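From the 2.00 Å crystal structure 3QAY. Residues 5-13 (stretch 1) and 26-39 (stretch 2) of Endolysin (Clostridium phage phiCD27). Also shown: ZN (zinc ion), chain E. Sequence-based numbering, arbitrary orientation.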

# COMPACT_ATOMS: atom_id res chain seq x y z
N CYS A 5 -8.02 4.26 -6.04
CA CYS A 5 -7.35 3.15 -6.70
C CYS A 5 -6.37 2.55 -5.72
O CYS A 5 -5.60 3.28 -5.10
CB CYS A 5 -6.59 3.63 -7.93
SG CYS A 5 -5.74 2.30 -8.84
N ILE A 6 -6.42 1.23 -5.55
CA ILE A 6 -5.45 0.51 -4.74
C ILE A 6 -4.65 -0.40 -5.67
O ILE A 6 -5.22 -1.30 -6.29
CB ILE A 6 -6.11 -0.36 -3.65
CG1 ILE A 6 -6.94 0.49 -2.69
CG2 ILE A 6 -5.04 -1.11 -2.84
CD1 ILE A 6 -7.77 -0.34 -1.71
N THR A 7 -3.35 -0.15 -5.78
CA THR A 7 -2.47 -1.06 -6.49
C THR A 7 -1.73 -1.92 -5.47
O THR A 7 -1.39 -1.46 -4.39
CB THR A 7 -1.46 -0.33 -7.37
OG1 THR A 7 -0.66 0.55 -6.58
CG2 THR A 7 -2.16 0.47 -8.46
N VAL A 8 -1.52 -3.19 -5.83
CA VAL A 8 -0.66 -4.07 -5.05
C VAL A 8 0.73 -4.02 -5.67
O VAL A 8 0.90 -4.25 -6.87
CB VAL A 8 -1.19 -5.52 -5.04
CG1 VAL A 8 -0.14 -6.48 -4.50
CG2 VAL A 8 -2.49 -5.59 -4.24
N GLY A 9 1.72 -3.70 -4.84
CA GLY A 9 3.10 -3.64 -5.28
C GLY A 9 3.64 -5.00 -5.68
O GLY A 9 3.23 -6.03 -5.14
N HIS A 10 4.54 -4.98 -6.66
CA HIS A 10 5.27 -6.16 -7.12
C HIS A 10 4.39 -7.12 -7.91
O HIS A 10 3.24 -6.81 -8.22
CB HIS A 10 5.97 -6.84 -5.94
CG HIS A 10 6.76 -5.87 -5.11
ND1 HIS A 10 7.94 -5.32 -5.56
CD2 HIS A 10 6.52 -5.33 -3.90
CE1 HIS A 10 8.41 -4.49 -4.64
NE2 HIS A 10 7.56 -4.48 -3.62
N SER A 11 4.95 -8.27 -8.28
CA SER A 11 4.26 -9.27 -9.09
C SER A 11 4.96 -10.62 -9.05
O SER A 11 6.08 -10.74 -8.55
CB SER A 11 4.18 -8.80 -10.55
OG SER A 11 5.47 -8.70 -11.12
N ILE A 12 4.30 -11.63 -9.59
CA ILE A 12 4.91 -12.92 -9.83
C ILE A 12 5.21 -13.01 -11.32
O ILE A 12 4.29 -13.03 -12.14
CB ILE A 12 4.01 -14.07 -9.40
CG1 ILE A 12 3.83 -14.06 -7.89
CG2 ILE A 12 4.59 -15.41 -9.85
CD1 ILE A 12 2.96 -15.17 -7.36
N LEU A 13 6.50 -13.07 -11.66
CA LEU A 13 6.93 -13.16 -13.06
C LEU A 13 6.54 -14.49 -13.69
O LEU A 13 6.07 -15.41 -13.02
CB LEU A 13 8.46 -12.96 -13.19
CG LEU A 13 9.10 -11.56 -13.21
CD1 LEU A 13 8.08 -10.42 -13.17
CD2 LEU A 13 10.15 -11.41 -12.11
N ASN A 26 5.48 -13.25 2.88
CA ASN A 26 5.75 -12.71 1.56
C ASN A 26 4.99 -11.40 1.38
O ASN A 26 3.79 -11.34 1.66
CB ASN A 26 5.38 -13.71 0.46
CG ASN A 26 5.85 -13.26 -0.91
OD1 ASN A 26 7.01 -13.49 -1.30
ND2 ASN A 26 4.97 -12.62 -1.65
N GLU A 27 5.69 -10.37 0.93
CA GLU A 27 5.11 -9.04 0.78
C GLU A 27 3.96 -9.05 -0.21
O GLU A 27 2.86 -8.59 0.10
CB GLU A 27 6.18 -8.04 0.35
CG GLU A 27 5.64 -6.72 -0.14
CD GLU A 27 6.72 -5.76 -0.58
OE1 GLU A 27 7.91 -6.15 -0.66
OE2 GLU A 27 6.37 -4.60 -0.86
N TYR A 28 4.21 -9.56 -1.41
CA TYR A 28 3.19 -9.58 -2.47
C TYR A 28 1.92 -10.31 -2.02
O TYR A 28 0.82 -9.78 -2.18
CB TYR A 28 3.74 -10.23 -3.74
CG TYR A 28 2.71 -10.48 -4.81
CD1 TYR A 28 2.30 -9.46 -5.67
CD2 TYR A 28 2.14 -11.74 -4.97
CE1 TYR A 28 1.35 -9.70 -6.67
CE2 TYR A 28 1.20 -11.98 -5.95
CZ TYR A 28 0.81 -10.97 -6.80
OH TYR A 28 -0.14 -11.21 -7.77
N GLN A 29 2.09 -11.50 -1.45
CA GLN A 29 0.96 -12.32 -1.01
C GLN A 29 0.16 -11.61 0.09
O GLN A 29 -1.07 -11.58 0.02
CB GLN A 29 1.41 -13.70 -0.52
CG GLN A 29 2.05 -14.60 -1.60
CD GLN A 29 1.09 -15.00 -2.73
OE1 GLN A 29 -0.14 -15.03 -2.54
NE2 GLN A 29 1.64 -15.30 -3.90
N TYR A 30 0.84 -11.04 1.09
CA TYR A 30 0.14 -10.31 2.15
C TYR A 30 -0.72 -9.20 1.56
O TYR A 30 -1.92 -9.10 1.85
CB TYR A 30 1.10 -9.71 3.20
CG TYR A 30 0.34 -9.01 4.31
CD1 TYR A 30 -0.18 -9.73 5.37
CD2 TYR A 30 0.10 -7.64 4.27
CE1 TYR A 30 -0.90 -9.11 6.38
CE2 TYR A 30 -0.62 -7.00 5.27
CZ TYR A 30 -1.12 -7.74 6.32
OH TYR A 30 -1.83 -7.13 7.32
N ASN A 31 -0.11 -8.37 0.72
CA ASN A 31 -0.81 -7.22 0.15
C ASN A 31 -1.89 -7.60 -0.87
O ASN A 31 -2.89 -6.90 -1.01
CB ASN A 31 0.20 -6.23 -0.44
CG ASN A 31 1.00 -5.50 0.64
OD1 ASN A 31 2.22 -5.35 0.54
ND2 ASN A 31 0.31 -5.05 1.68
N LYS A 32 -1.70 -8.73 -1.56
CA LYS A 32 -2.77 -9.32 -2.38
C LYS A 32 -4.00 -9.65 -1.51
O LYS A 32 -5.14 -9.48 -1.95
CB LYS A 32 -2.25 -10.57 -3.11
CG LYS A 32 -3.29 -11.37 -3.88
CD LYS A 32 -2.68 -12.58 -4.56
CE LYS A 32 -3.71 -13.32 -5.41
NZ LYS A 32 -3.12 -14.51 -6.09
N SER A 33 -3.76 -10.11 -0.29
CA SER A 33 -4.83 -10.41 0.67
C SER A 33 -5.43 -9.15 1.32
O SER A 33 -6.63 -9.07 1.48
CB SER A 33 -4.33 -11.36 1.76
OG SER A 33 -4.14 -12.66 1.25
N LEU A 34 -4.58 -8.20 1.69
CA LEU A 34 -5.03 -6.94 2.31
C LEU A 34 -5.87 -6.04 1.37
O LEU A 34 -6.85 -5.43 1.80
CB LEU A 34 -3.83 -6.14 2.80
CG LEU A 34 -4.13 -4.77 3.44
CD1 LEU A 34 -5.04 -4.96 4.64
CD2 LEU A 34 -2.83 -4.07 3.83
N ALA A 35 -5.45 -5.95 0.11
CA ALA A 35 -6.04 -4.99 -0.84
C ALA A 35 -7.58 -5.02 -0.88
O ALA A 35 -8.21 -3.97 -0.75
CB ALA A 35 -5.45 -5.19 -2.24
N PRO A 36 -8.19 -6.21 -1.07
CA PRO A 36 -9.65 -6.32 -1.09
C PRO A 36 -10.33 -6.00 0.24
O PRO A 36 -11.45 -5.48 0.25
CB PRO A 36 -9.90 -7.77 -1.49
CG PRO A 36 -8.65 -8.48 -1.21
CD PRO A 36 -7.55 -7.50 -1.40
N VAL A 37 -9.67 -6.29 1.35
CA VAL A 37 -10.19 -5.92 2.67
C VAL A 37 -10.15 -4.39 2.84
O VAL A 37 -11.10 -3.78 3.35
CB VAL A 37 -9.39 -6.60 3.80
CG1 VAL A 37 -9.87 -6.12 5.17
CG2 VAL A 37 -9.51 -8.12 3.68
N LEU A 38 -9.05 -3.77 2.40
CA LEU A 38 -8.90 -2.31 2.44
C LEU A 38 -9.97 -1.63 1.59
O LEU A 38 -10.58 -0.65 2.01
CB LEU A 38 -7.51 -1.88 1.96
CG LEU A 38 -7.16 -0.39 1.97
CD1 LEU A 38 -7.37 0.22 3.37
CD2 LEU A 38 -5.74 -0.14 1.49
N ALA A 39 -10.19 -2.14 0.38
CA ALA A 39 -11.24 -1.64 -0.52
C ALA A 39 -12.62 -1.66 0.14
O ALA A 39 -13.34 -0.67 0.12
CB ALA A 39 -11.26 -2.44 -1.83
ZN ZN E . 7.57 -3.32 -1.99
O HOH W 1 9.10 -2.03 -3.36

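Strand 5-8 runs nearly antiparallel to helix 27-39 (164° between directions, axes 8.6 Å apart at closest approach), and no hydrogen bond joins the two stretches; apolar packing and a zinc ion bound by H10, in the loop after the strand, and E27 do. Strand alternation sends the CB atoms of I6 and V8 toward the helix and that of T7 away. I6, in the m,t rotamer, carries CD1 toward the C-terminal part of the helix, where I6 CD1 lies 3.7 Å from L38 CG and 4.1 Å from A39 CB, while I6 CG2 is 4.1 Å from A35 CB. V8, with chi1 t, splits its methyls: V8 CG2 is 3.6 Å from A35 CB, and V8 CG1 is 4.0 Å from Y28 CD1. The small side chain of A35 thus meets both strand residues. Y28 (chi1 t, chi2 82°) leaves its backbone sideways, but its ring reaches the loop after the strand: G9 O lies at the ring edge, S11 C over one face, and I12 CG1 is 3.9 Å from Y28 CE2. H10 (chi1 m, chi2 -72°) and E27, extended at t,t, converge on zinc, bound by H10 NE2 at 2.0 Å and E27 OE2 at 2.1 Å. The 3.0 Å between H10 NE2 and E27 OE2 therefore reflects shared metal coordination. A water at 2.4 Å and two atoms from elsewhere in the structure also bind the ion.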